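Local structure of carbonic anhydrase (Coccomyxa sp. PA, 3UCJ) at the interface of chains A and B and the interface of chains A and C. The protein catalyses the reversible hydration of carbon dioxide to hydrogencarbonate as a zinc-dependent beta-class carbonic anhydrase that binds the sulfonamide inhibitor acetazolamide. Sequence-based numbering; all coordinates share one arbitrary frame. Chains: chain A/B/C, Carbonic anhydrase.

The C-alpha centres of contact 1 and contact 3 lie about 15 Å apart, those of contacts 2 and 3 about 24 Å, and those of contacts 1 and 2 about 31 Å. Helix 122-126 serves twice: chain B's copy meets chain A in contact 1, chain C's copy meets it in contact 3. Contacts 2 and 3 belong to one two-fold interface and share Arg131 and His219 with the chains exchanged. The same short helix therefore takes part in both interfaces. Contact 1 also includes residues of the acetazolamide pocket, consistent with an active site formed between subunits, and all three lie within the deposited tetramer.

Contact 1: the interface of chains A and B. Residues chain A 80, 83-84, 87-88; chain B 71, 122-123, 126.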
# COMPACT_ATOMS: atom_id res chain seq x y z
N LEU A 80 0.46 -3.98 4.20
CA LEU A 80 0.37 -3.71 5.65
C LEU A 80 -0.86 -4.27 6.32
O LEU A 80 -0.87 -4.49 7.53
CB LEU A 80 0.58 -2.23 5.97
CG LEU A 80 1.92 -1.68 5.48
CD1 LEU A 80 1.95 -0.11 5.83
CD2 LEU A 80 3.11 -2.48 6.18
N MET A 83 -0.01 -8.05 6.58
CA MET A 83 1.25 -8.14 7.41
C MET A 83 1.00 -7.76 8.89
O MET A 83 1.63 -8.41 9.80
CB MET A 83 2.36 -7.31 6.82
CG MET A 83 2.91 -7.93 5.49
SD MET A 83 3.83 -9.46 5.91
CE MET A 83 2.82 -10.69 5.09
N SER A 84 0.08 -6.84 9.19
CA SER A 84 -0.29 -6.48 10.59
C SER A 84 -0.99 -7.62 11.33
O SER A 84 -0.71 -7.91 12.48
CB SER A 84 -1.23 -5.23 10.59
OG SER A 84 -0.31 -4.22 10.37
N GLU A 87 1.91 -10.02 11.96
CA GLU A 87 2.85 -9.54 13.01
C GLU A 87 2.18 -9.58 14.40
O GLU A 87 2.77 -10.15 15.38
CB GLU A 87 3.25 -8.09 12.76
CG GLU A 87 4.26 -7.59 13.78
CD GLU A 87 4.69 -6.14 13.51
OE1 GLU A 87 3.93 -5.28 13.96
OE2 GLU A 87 5.78 -5.85 12.98
N TYR A 88 0.95 -9.09 14.53
CA TYR A 88 0.27 -9.09 15.83
C TYR A 88 0.09 -10.53 16.42
O TYR A 88 0.38 -10.76 17.62
CB TYR A 88 -1.05 -8.31 15.82
CG TYR A 88 -1.64 -8.31 17.22
CD1 TYR A 88 -0.99 -7.61 18.23
CD2 TYR A 88 -2.77 -9.04 17.51
CE1 TYR A 88 -1.48 -7.62 19.58
CE2 TYR A 88 -3.31 -9.04 18.83
CZ TYR A 88 -2.59 -8.32 19.87
OH TYR A 88 -3.13 -8.36 21.16
N VAL B 71 -6.82 -5.64 11.26
CA VAL B 71 -6.57 -5.14 12.66
C VAL B 71 -7.19 -3.77 12.85
O VAL B 71 -6.79 -2.76 12.18
CB VAL B 71 -5.06 -5.13 12.95
CG1 VAL B 71 -4.75 -4.32 14.28
CG2 VAL B 71 -4.51 -6.66 13.04
N VAL B 122 5.24 -3.30 11.55
CA VAL B 122 4.17 -2.89 10.67
C VAL B 122 2.86 -2.60 11.40
O VAL B 122 2.10 -1.80 10.88
CB VAL B 122 3.90 -3.96 9.58
CG1 VAL B 122 5.11 -4.07 8.65
CG2 VAL B 122 3.59 -5.29 10.25
N THR B 123 2.49 -3.29 12.49
CA THR B 123 1.24 -2.97 13.19
C THR B 123 1.20 -1.51 13.59
O THR B 123 0.15 -0.85 13.45
CB THR B 123 1.00 -3.88 14.43
OG1 THR B 123 1.09 -5.24 13.97
CG2 THR B 123 -0.38 -3.69 14.92
N TRP B 126 0.23 0.39 10.62
CA TRP B 126 -1.16 0.14 10.27
C TRP B 126 -2.18 0.86 11.14
O TRP B 126 -3.18 1.42 10.63
CB TRP B 126 -1.44 -1.39 10.28
CG TRP B 126 -2.86 -1.74 10.01
CD1 TRP B 126 -3.85 -2.06 10.88
CD2 TRP B 126 -3.42 -1.76 8.72
NE1 TRP B 126 -5.03 -2.31 10.19
CE2 TRP B 126 -4.79 -2.11 8.86
CE3 TRP B 126 -2.89 -1.49 7.44
CZ2 TRP B 126 -5.65 -2.19 7.77
CZ3 TRP B 126 -3.83 -1.56 6.33
CH2 TRP B 126 -5.12 -1.92 6.54
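The indole of B:Trp126 turns one face toward the first turn of helix 80-92 of chain A: the A:Leu80 carbonyl oxygen lies above the ring plane, just outside the benzo edge, with O 3.6 Å from CE3 of B:Trp126, and the A:Ser84 CB lies on the same side of the plane, just beyond B:Trp126 CG (3.9 Å). At the indole edge, within chain B, the N-H is used in the ring plane (acceptor 4° out of it), where B:Trp126 NE1 donates to B:Val71 O at 2.7 Å and helps to set the ring's rotation. This is a subunit interface of a beta-class carbonic anhydrase, and B:Val71, B:Thr123 and A:Tyr88 also line acetazolamide pockets.

The second flat group is the A:Glu87 carboxylate, which receives the N-terminal end of helix 122-126. With CG anti to the backbone N (chi1 -178°) and the chain extended beyond it, A:Glu87 spans the contact. Its OE1 accepts from both the hydroxyl OG1 of B:Thr123 (2.8 Å) and the amide N of B:Thr123 (2.9 Å), two donors arriving from the same face of the carboxylate. OE2 accepts from B:Val122 N at 3.0 Å on the syn side, 34° out of plane. Beside these bonds the two branches of B:Val122 part: CG1 packs against A:Leu80 CD2 (3.5 Å), while CG2 lies 3.5 Å from A:Glu87 CD. The A:Ser84 hydroxyl is turned back to the A:Leu80 carbonyl, within its own helix.

Contact 2: the interface of chains A and C. Residues chain A 113-114, 131, 134-135, 142; chain C 218-219, 222-223.
C:Phe222 is inserted between A:Arg134 and A:His142, and with C:His219 it accounts for much of the surface buried in this patch of a beta-class carbonic anhydrase subunit interface. One face of its ring receives A:Arg134 CG in a CH-pi contact, 3.6 Å from the centroid; the opposite face receives A:His142 NE2, 3.4 Å above the ring plane. The A:Arg134 chain runs antiparallel to the phenylalanine, its guanidinium nearly parallel to the ring (5° between planes) but displaced over C:Phe222 CB. A:Arg131 CG lies on the guanidinium's other face, toward its rim.

C:His219 is held at two points. Its carbonyl O accepts A:Arg134 NH2 (2.8 Å) on an in-plane lone pair. Its imidazole, with CG anti to the backbone N (chi1 177°), directs ND1 to OD1 of A:Asp135 at 2.8 Å, nearly straight at 164° and on the syn lone pair. A:Asp135 OD2 meanwhile takes both NE and NH2 of A:Arg134 side-on, which orients the arginine.

A:His142 also meets C:Gln218 tip to tip, CE1 of the histidine 3.2 Å from OE1 of the glutamine. Two waters, hydrogen-bonded to each other, extend the polar network: one joins A:Arg134 NH1 to C:His219 O, the other links A:Leu113 O (2.8 Å) to the N and OG of C:Ser223.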
# COMPACT_ATOMS: atom_id res chain seq x y z
N LEU A 113 -6.74 -15.77 -14.03
CA LEU A 113 -6.42 -16.54 -15.24
C LEU A 113 -6.83 -15.79 -16.43
O LEU A 113 -6.09 -15.70 -17.41
CB LEU A 113 -7.23 -17.83 -15.31
CG LEU A 113 -6.60 -19.02 -14.60
CD1 LEU A 113 -7.52 -20.21 -14.71
CD2 LEU A 113 -5.30 -19.32 -15.32
N VAL A 114 -8.04 -15.26 -16.38
CA VAL A 114 -8.69 -14.74 -17.62
C VAL A 114 -8.66 -13.30 -17.91
O VAL A 114 -8.67 -12.95 -19.10
CB VAL A 114 -10.16 -15.37 -17.82
CG1 VAL A 114 -10.10 -16.83 -17.42
CG2 VAL A 114 -11.15 -14.68 -16.99
N ARG A 131 -1.76 -13.21 -11.08
CA ARG A 131 -1.06 -13.28 -12.37
C ARG A 131 0.38 -13.73 -12.25
O ARG A 131 0.89 -14.44 -13.13
CB ARG A 131 -1.18 -12.00 -13.18
CG ARG A 131 -2.60 -11.75 -13.73
CD ARG A 131 -2.69 -10.53 -14.65
NE ARG A 131 -2.61 -9.27 -13.90
CZ ARG A 131 -3.67 -8.58 -13.50
NH1 ARG A 131 -4.93 -9.00 -13.83
NH2 ARG A 131 -3.50 -7.45 -12.86
N ARG A 134 0.42 -17.46 -11.68
CA ARG A 134 0.01 -18.00 -12.95
C ARG A 134 1.14 -18.02 -13.96
O ARG A 134 1.39 -19.00 -14.58
CB ARG A 134 -1.15 -17.17 -13.47
CG ARG A 134 -1.67 -17.50 -14.84
CD ARG A 134 -2.43 -16.37 -15.41
NE ARG A 134 -1.58 -15.34 -15.94
CZ ARG A 134 -2.00 -14.26 -16.54
NH1 ARG A 134 -3.28 -14.06 -16.69
NH2 ARG A 134 -1.15 -13.38 -16.98
N ASP A 135 1.81 -16.90 -14.10
CA ASP A 135 2.84 -16.72 -15.08
C ASP A 135 4.02 -17.64 -14.88
O ASP A 135 4.72 -17.92 -15.80
CB ASP A 135 3.32 -15.29 -15.09
CG ASP A 135 2.36 -14.35 -15.76
OD1 ASP A 135 2.57 -13.17 -15.67
OD2 ASP A 135 1.38 -14.77 -16.34
N HIS A 142 -1.52 -24.61 -19.11
CA HIS A 142 -1.88 -24.56 -20.55
C HIS A 142 -2.45 -25.87 -21.01
O HIS A 142 -2.10 -26.93 -20.48
CB HIS A 142 -0.70 -24.13 -21.41
CG HIS A 142 -0.50 -22.65 -21.39
ND1 HIS A 142 0.57 -22.05 -22.00
CD2 HIS A 142 -1.22 -21.66 -20.82
CE1 HIS A 142 0.49 -20.74 -21.82
NE2 HIS A 142 -0.59 -20.48 -21.11
N GLN C 218 1.84 -13.47 -23.62
CA GLN C 218 1.33 -14.52 -22.81
C GLN C 218 0.71 -13.91 -21.52
O GLN C 218 -0.34 -14.35 -21.07
CB GLN C 218 2.46 -15.45 -22.48
CG GLN C 218 2.14 -16.73 -21.74
CD GLN C 218 1.40 -17.71 -22.67
OE1 GLN C 218 0.15 -17.72 -22.72
NE2 GLN C 218 2.16 -18.46 -23.51
N HIS C 219 1.36 -12.90 -20.94
CA HIS C 219 0.79 -12.23 -19.68
C HIS C 219 -0.57 -11.61 -19.99
O HIS C 219 -1.52 -11.75 -19.17
CB HIS C 219 1.80 -11.11 -19.22
CG HIS C 219 1.32 -10.33 -18.04
ND1 HIS C 219 1.39 -10.84 -16.75
CD2 HIS C 219 0.79 -9.09 -17.93
CE1 HIS C 219 0.93 -9.92 -15.90
NE2 HIS C 219 0.51 -8.87 -16.60
N PHE C 222 -3.06 -14.82 -21.57
CA PHE C 222 -2.79 -16.09 -21.08
C PHE C 222 -3.92 -17.09 -21.35
O PHE C 222 -3.58 -18.22 -21.61
CB PHE C 222 -2.63 -16.06 -19.54
CG PHE C 222 -2.01 -17.26 -18.96
CD1 PHE C 222 -0.61 -17.33 -18.77
CD2 PHE C 222 -2.80 -18.34 -18.55
CE1 PHE C 222 -0.00 -18.43 -18.19
CE2 PHE C 222 -2.23 -19.44 -17.95
CZ PHE C 222 -0.79 -19.53 -17.77
N SER C 223 -5.18 -16.72 -21.09
CA SER C 223 -6.27 -17.75 -21.03
C SER C 223 -6.60 -18.32 -22.47
O SER C 223 -7.26 -19.36 -22.60
CB SER C 223 -7.55 -17.22 -20.41
OG SER C 223 -7.94 -16.02 -21.08
O HOH W 1 -4.16 -12.24 -18.69
O HOH W 2 -5.59 -14.15 -19.71

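Contact 3: the interface of chains A and C. Residues chain A 77-78, 167, 169, 219; chain C 117, 124-125, 128, 131.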
# COMPACT_ATOMS: atom_id res chain seq x y z
N ASN A 77 4.48 -9.17 1.45
CA ASN A 77 5.28 -8.40 2.45
C ASN A 77 4.98 -6.93 2.36
O ASN A 77 5.13 -6.18 3.37
CB ASN A 77 6.75 -8.54 2.11
CG ASN A 77 7.33 -9.97 2.41
OD1 ASN A 77 6.74 -10.80 3.11
ND2 ASN A 77 8.49 -10.21 1.83
N LYS A 78 4.44 -6.53 1.18
CA LYS A 78 4.14 -5.11 1.02
C LYS A 78 2.72 -4.75 1.26
O LYS A 78 2.32 -3.62 0.96
CB LYS A 78 4.65 -4.67 -0.34
CG LYS A 78 6.20 -4.73 -0.36
CD LYS A 78 6.89 -4.58 -1.72
CE LYS A 78 6.71 -3.10 -2.31
NZ LYS A 78 7.75 -2.80 -3.41
N ALA A 167 8.27 -17.23 3.96
CA ALA A 167 9.33 -16.30 3.65
C ALA A 167 9.14 -14.90 4.25
O ALA A 167 10.01 -14.04 4.10
CB ALA A 167 9.39 -16.12 2.10
N PRO A 169 9.05 -11.72 6.67
CA PRO A 169 10.03 -11.35 7.72
C PRO A 169 9.54 -11.76 9.08
O PRO A 169 10.38 -12.11 9.93
CB PRO A 169 10.15 -9.81 7.59
CG PRO A 169 9.83 -9.54 6.10
CD PRO A 169 8.73 -10.57 5.79
N HIS A 219 16.12 -18.72 -1.26
CA HIS A 219 15.47 -17.35 -1.15
C HIS A 219 16.02 -16.61 0.05
O HIS A 219 16.29 -15.38 0.01
CB HIS A 219 13.97 -17.51 -1.04
CG HIS A 219 13.27 -16.21 -0.73
ND1 HIS A 219 13.02 -15.26 -1.71
CD2 HIS A 219 12.71 -15.74 0.41
CE1 HIS A 219 12.33 -14.25 -1.18
NE2 HIS A 219 12.14 -14.50 0.12
N PRO C 117 15.67 -12.15 4.45
CA PRO C 117 14.33 -11.47 4.54
C PRO C 117 13.78 -11.28 5.91
O PRO C 117 12.85 -10.51 6.09
CB PRO C 117 13.41 -12.40 3.70
CG PRO C 117 14.12 -13.73 3.70
CD PRO C 117 15.60 -13.32 3.56
N ASN C 124 13.32 -3.32 3.94
CA ASN C 124 13.41 -4.75 3.56
C ASN C 124 12.09 -5.18 2.95
O ASN C 124 12.05 -6.10 2.07
CB ASN C 124 13.59 -5.57 4.88
CG ASN C 124 13.64 -7.05 4.60
OD1 ASN C 124 14.48 -7.47 3.76
ND2 ASN C 124 12.66 -7.80 5.09
N LEU C 125 10.98 -4.64 3.48
CA LEU C 125 9.63 -4.99 2.83
C LEU C 125 9.68 -4.51 1.38
O LEU C 125 9.31 -5.28 0.45
CB LEU C 125 8.45 -4.33 3.58
CG LEU C 125 8.34 -4.64 5.05
CD1 LEU C 125 7.15 -3.97 5.74
CD2 LEU C 125 8.26 -6.20 5.28
N SER C 128 11.31 -6.33 -1.56
CA SER C 128 10.81 -7.64 -1.90
C SER C 128 10.72 -7.85 -3.42
O SER C 128 11.02 -8.89 -3.90
CB SER C 128 9.49 -7.91 -1.23
OG SER C 128 9.59 -7.95 0.14
N ARG C 131 13.97 -9.14 -4.75
CA ARG C 131 14.21 -10.52 -4.46
C ARG C 131 13.47 -11.42 -5.44
O ARG C 131 13.92 -12.48 -5.77
CB ARG C 131 13.82 -10.85 -3.03
CG ARG C 131 14.84 -10.46 -1.99
CD ARG C 131 14.52 -10.99 -0.64
NE ARG C 131 13.42 -10.32 0.01
CZ ARG C 131 13.54 -9.30 0.84
NH1 ARG C 131 14.71 -8.80 1.12
NH2 ARG C 131 12.48 -8.79 1.38
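A:His219 of helix 216-220 meets the side chain of C:Arg131, which projects from helix 128-136 of a partner subunit in this beta-class carbonic anhydrase. Followed outward, C:Arg131 CB lies 4.2 Å from A:His219 CE1, and CD approaches the same imidazole carbon at 4.0 Å. The chain bends at chi3 (-74°), and the guanidinium stands almost perpendicular to the imidazole, 87° between planes. At the tip, both terminal nitrogens turn back into chain C and grip C:Asn124 end-on: NH1 donates to the side-chain OD1 of C:Asn124 at 3.0 Å, NH2 to its carbonyl O at 2.8 Å. C:Pro117 CB lies over the centre of one guanidinium face; with its two bonds to C:Asn124, the arginine probably braces the surface that chain A meets.

A:Pro169 presses CG against that surface, 3.8 Å from C:Leu125 CD2, and also rests on the carbonyl oxygen of C:Pro117. Farther along, an N-H of A:Asn77 ND2 points in its amide plane at the hydroxyl of C:Ser128, 3.0 Å to OG and nearly straight at 173°. That hydroxyl donates in turn to C:Leu125 O (2.7 Å), which would leave its oxygen turned to accept from A:Asn77. The aliphatic part of A:Lys78 lies over the same carbonyl, CG 3.3 Å from C:Leu125 O. Together these contacts dock helices 122-126 and 128-136 of chain C on chain A, which probably supports assembly of the tetramer.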